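Local atomic coordinates of rhodopsin (PDB entry 2Z73), a protein that absorbs light through a bound retinal chromophore in the squid eye and passes the signal to a G protein that activates phospholipase C. Residues N87-L91 with M92-C96. Numbering follows the deposited sequence.
Sequences NGFPL and MTISC
Met92 reaches back with its backbone N to Gly88 O at 3.0 Å, arriving nearly in line with the carbonyl bond, while its CB rests against Asn87 O. From there its extended side chain runs to Tyr111 and to Met302 and Lys305 of helix 294-306. Asn87, one residue before Gly88, touches the retinal. Thr93 N comes to the same Gly88 O from above the carbonyl plane, at 3.1 Å and almost straight (171°), so one buried oxygen takes two amide protons; Thr93 CB lies at the edge of the Phe89 ring. Ile94 N bonds Pro90 O, and its CG1, turned anti to its own carbonyl carbon (chi1 -71°), packs 3.7 Å from Pro90 CB, with CD1 close to Phe89 CE2. Pro90, joined to Phe89 by a cis peptide, lays CB over the centre of that ring. Ser95 OG donates to Leu91 O at 2.8 Å, nearly head-on. Replacing Ser95 by an alanine would probably leave that carbonyl without its hydroxyl partner at the first turn of helix 91-97. Transmembrane helix 2 is thus broken at Gly88-Pro90 and restarted by amides of Met92, Thr93 and Ile94 bonded to the Gly88 and Pro90 carbonyls, with the Ser95 hydroxyl holding Leu91 O at the start of the new helix.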
ATOM      1  N   ASN A  87     -10.078   9.188   3.721  1.00 40.50           N
ATOM      2  CA  ASN A  87      -9.258   9.701   4.803  1.00 43.51           C
ATOM      3  C   ASN A  87      -8.797  11.146   4.673  1.00 43.07           C
ATOM      4  O   ASN A  87      -8.217  11.693   5.604  1.00 43.38           O
ATOM      5  CB  ASN A  87      -8.038   8.795   4.998  1.00 47.34           C
ATOM      6  CG  ASN A  87      -8.404   7.451   5.599  1.00 50.70           C
ATOM      7  OD1 ASN A  87      -8.702   7.353   6.787  1.00 52.00           O
ATOM      8  ND2 ASN A  87      -8.394   6.411   4.777  1.00 51.94           N
ATOM      9  N   GLY A  88      -9.045  11.769   3.529  1.00 41.28           N
ATOM     10  CA  GLY A  88      -8.611  13.142   3.349  1.00 41.42           C
ATOM     11  C   GLY A  88      -9.761  14.120   3.309  1.00 41.96           C
ATOM     12  O   GLY A  88     -10.280  14.551   4.354  1.00 38.69           O
ATOM     13  N   PHE A  89     -10.154  14.483   2.090  1.00 42.62           N
ATOM     14  CA  PHE A  89     -11.267  15.407   1.902  1.00 45.02           C
ATOM     15  C   PHE A  89     -12.536  14.607   1.636  1.00 43.81           C
ATOM     16  O   PHE A  89     -12.524  13.666   0.836  1.00 41.95           O
ATOM     17  CB  PHE A  89     -10.990  16.370   0.748  1.00 42.94           C
ATOM     18  CG  PHE A  89     -12.137  17.289   0.448  1.00 44.91           C
ATOM     19  CD1 PHE A  89     -13.127  16.914  -0.460  1.00 43.85           C
ATOM     20  CD2 PHE A  89     -12.268  18.493   1.119  1.00 44.31           C
ATOM     21  CE1 PHE A  89     -14.236  17.728  -0.690  1.00 39.58           C
ATOM     22  CE2 PHE A  89     -13.373  19.315   0.897  1.00 46.29           C
ATOM     23  CZ  PHE A  89     -14.361  18.925  -0.012  1.00 42.12           C
ATOM     24  N   PRO A  90     -13.658  14.988   2.281  1.00 41.90           N
ATOM     25  CA  PRO A  90     -13.824  16.101   3.218  1.00 41.59           C
ATOM     26  C   PRO A  90     -13.865  15.760   4.713  1.00 41.91           C
ATOM     27  O   PRO A  90     -13.812  16.658   5.551  1.00 38.98           O
ATOM     28  CB  PRO A  90     -15.151  16.687   2.780  1.00 42.20           C
ATOM     29  CG  PRO A  90     -15.953  15.438   2.599  1.00 41.75           C
ATOM     30  CD  PRO A  90     -14.982  14.520   1.825  1.00 42.80           C
ATOM     31  N   LEU A  91     -13.979  14.482   5.056  1.00 41.95           N
ATOM     32  CA  LEU A  91     -14.077  14.101   6.461  1.00 41.05           C
ATOM     33  C   LEU A  91     -12.993  14.674   7.389  1.00 44.50           C
ATOM     34  O   LEU A  91     -13.307  15.201   8.460  1.00 44.48           O
ATOM     35  CB  LEU A  91     -14.146  12.571   6.580  1.00 40.70           C
ATOM     36  CG  LEU A  91     -15.393  11.939   5.927  1.00 39.34           C
ATOM     37  CD1 LEU A  91     -15.351  10.423   6.006  1.00 35.53           C
ATOM     38  CD2 LEU A  91     -16.634  12.468   6.604  1.00 33.48           C
ATOM     39  N   MET A  92     -11.722  14.591   7.003  1.00 44.04           N
ATOM     40  CA  MET A  92     -10.687  15.124   7.882  1.00 44.71           C
ATOM     41  C   MET A  92     -10.414  16.590   7.604  1.00 45.02           C
ATOM     42  O   MET A  92     -10.478  17.426   8.505  1.00 45.93           O
ATOM     43  CB  MET A  92      -9.385  14.328   7.765  1.00 42.81           C
ATOM     44  CG  MET A  92      -8.382  14.688   8.865  1.00 42.41           C
ATOM     45  SD  MET A  92      -6.786  13.821   8.830  1.00 41.60           S
ATOM     46  CE  MET A  92      -5.983  14.623  10.161  1.00 39.13           C
ATOM     47  N   THR A  93     -10.114  16.903   6.353  1.00 44.59           N
ATOM     48  CA  THR A  93      -9.824  18.269   5.964  1.00 43.78           C
ATOM     49  C   THR A  93     -10.848  19.256   6.507  1.00 45.94           C
ATOM     50  O   THR A  93     -10.474  20.272   7.089  1.00 49.29           O
ATOM     51  CB  THR A  93      -9.746  18.388   4.438  1.00 44.32           C
ATOM     52  OG1 THR A  93      -8.767  17.463   3.957  1.00 44.40           O
ATOM     53  CG2 THR A  93      -9.362  19.812   4.011  1.00 42.15           C
ATOM     54  N   ILE A  94     -12.135  18.966   6.323  1.00 43.49           N
ATOM     55  CA  ILE A  94     -13.177  19.863   6.809  1.00 41.54           C
ATOM     56  C   ILE A  94     -13.151  19.910   8.334  1.00 42.23           C
ATOM     57  O   ILE A  94     -13.327  20.968   8.928  1.00 41.11           O
ATOM     58  CB  ILE A  94     -14.578  19.427   6.307  1.00 41.63           C
ATOM     59  CG1 ILE A  94     -14.689  19.696   4.807  1.00 41.21           C
ATOM     60  CG2 ILE A  94     -15.680  20.182   7.037  1.00 39.28           C
ATOM     61  CD1 ILE A  94     -14.509  21.142   4.430  1.00 41.36           C
ATOM     62  N   SER A  95     -12.916  18.759   8.959  1.00 45.45           N
ATOM     63  CA  SER A  95     -12.857  18.683  10.407  1.00 43.86           C
ATOM     64  C   SER A  95     -11.756  19.573  10.947  1.00 41.28           C
ATOM     65  O   SER A  95     -11.946  20.280  11.938  1.00 37.39           O
ATOM     66  CB  SER A  95     -12.621  17.247  10.863  1.00 47.72           C
ATOM     67  OG  SER A  95     -13.837  16.533  10.862  1.00 50.35           O
ATOM     68  N   CYS A  96     -10.603  19.543  10.292  1.00 39.70           N
ATOM     69  CA  CYS A  96      -9.492  20.371  10.731  1.00 42.81           C
ATOM     70  C   CYS A  96      -9.840  21.851  10.675  1.00 43.62           C
ATOM     71  O   CYS A  96      -9.777  22.540  11.691  1.00 44.38           O
ATOM     72  CB  CYS A  96      -8.247  20.090   9.886  1.00 43.84           C
ATOM     73  SG  CYS A  96      -7.464  18.499  10.246  1.00 41.97           S
TER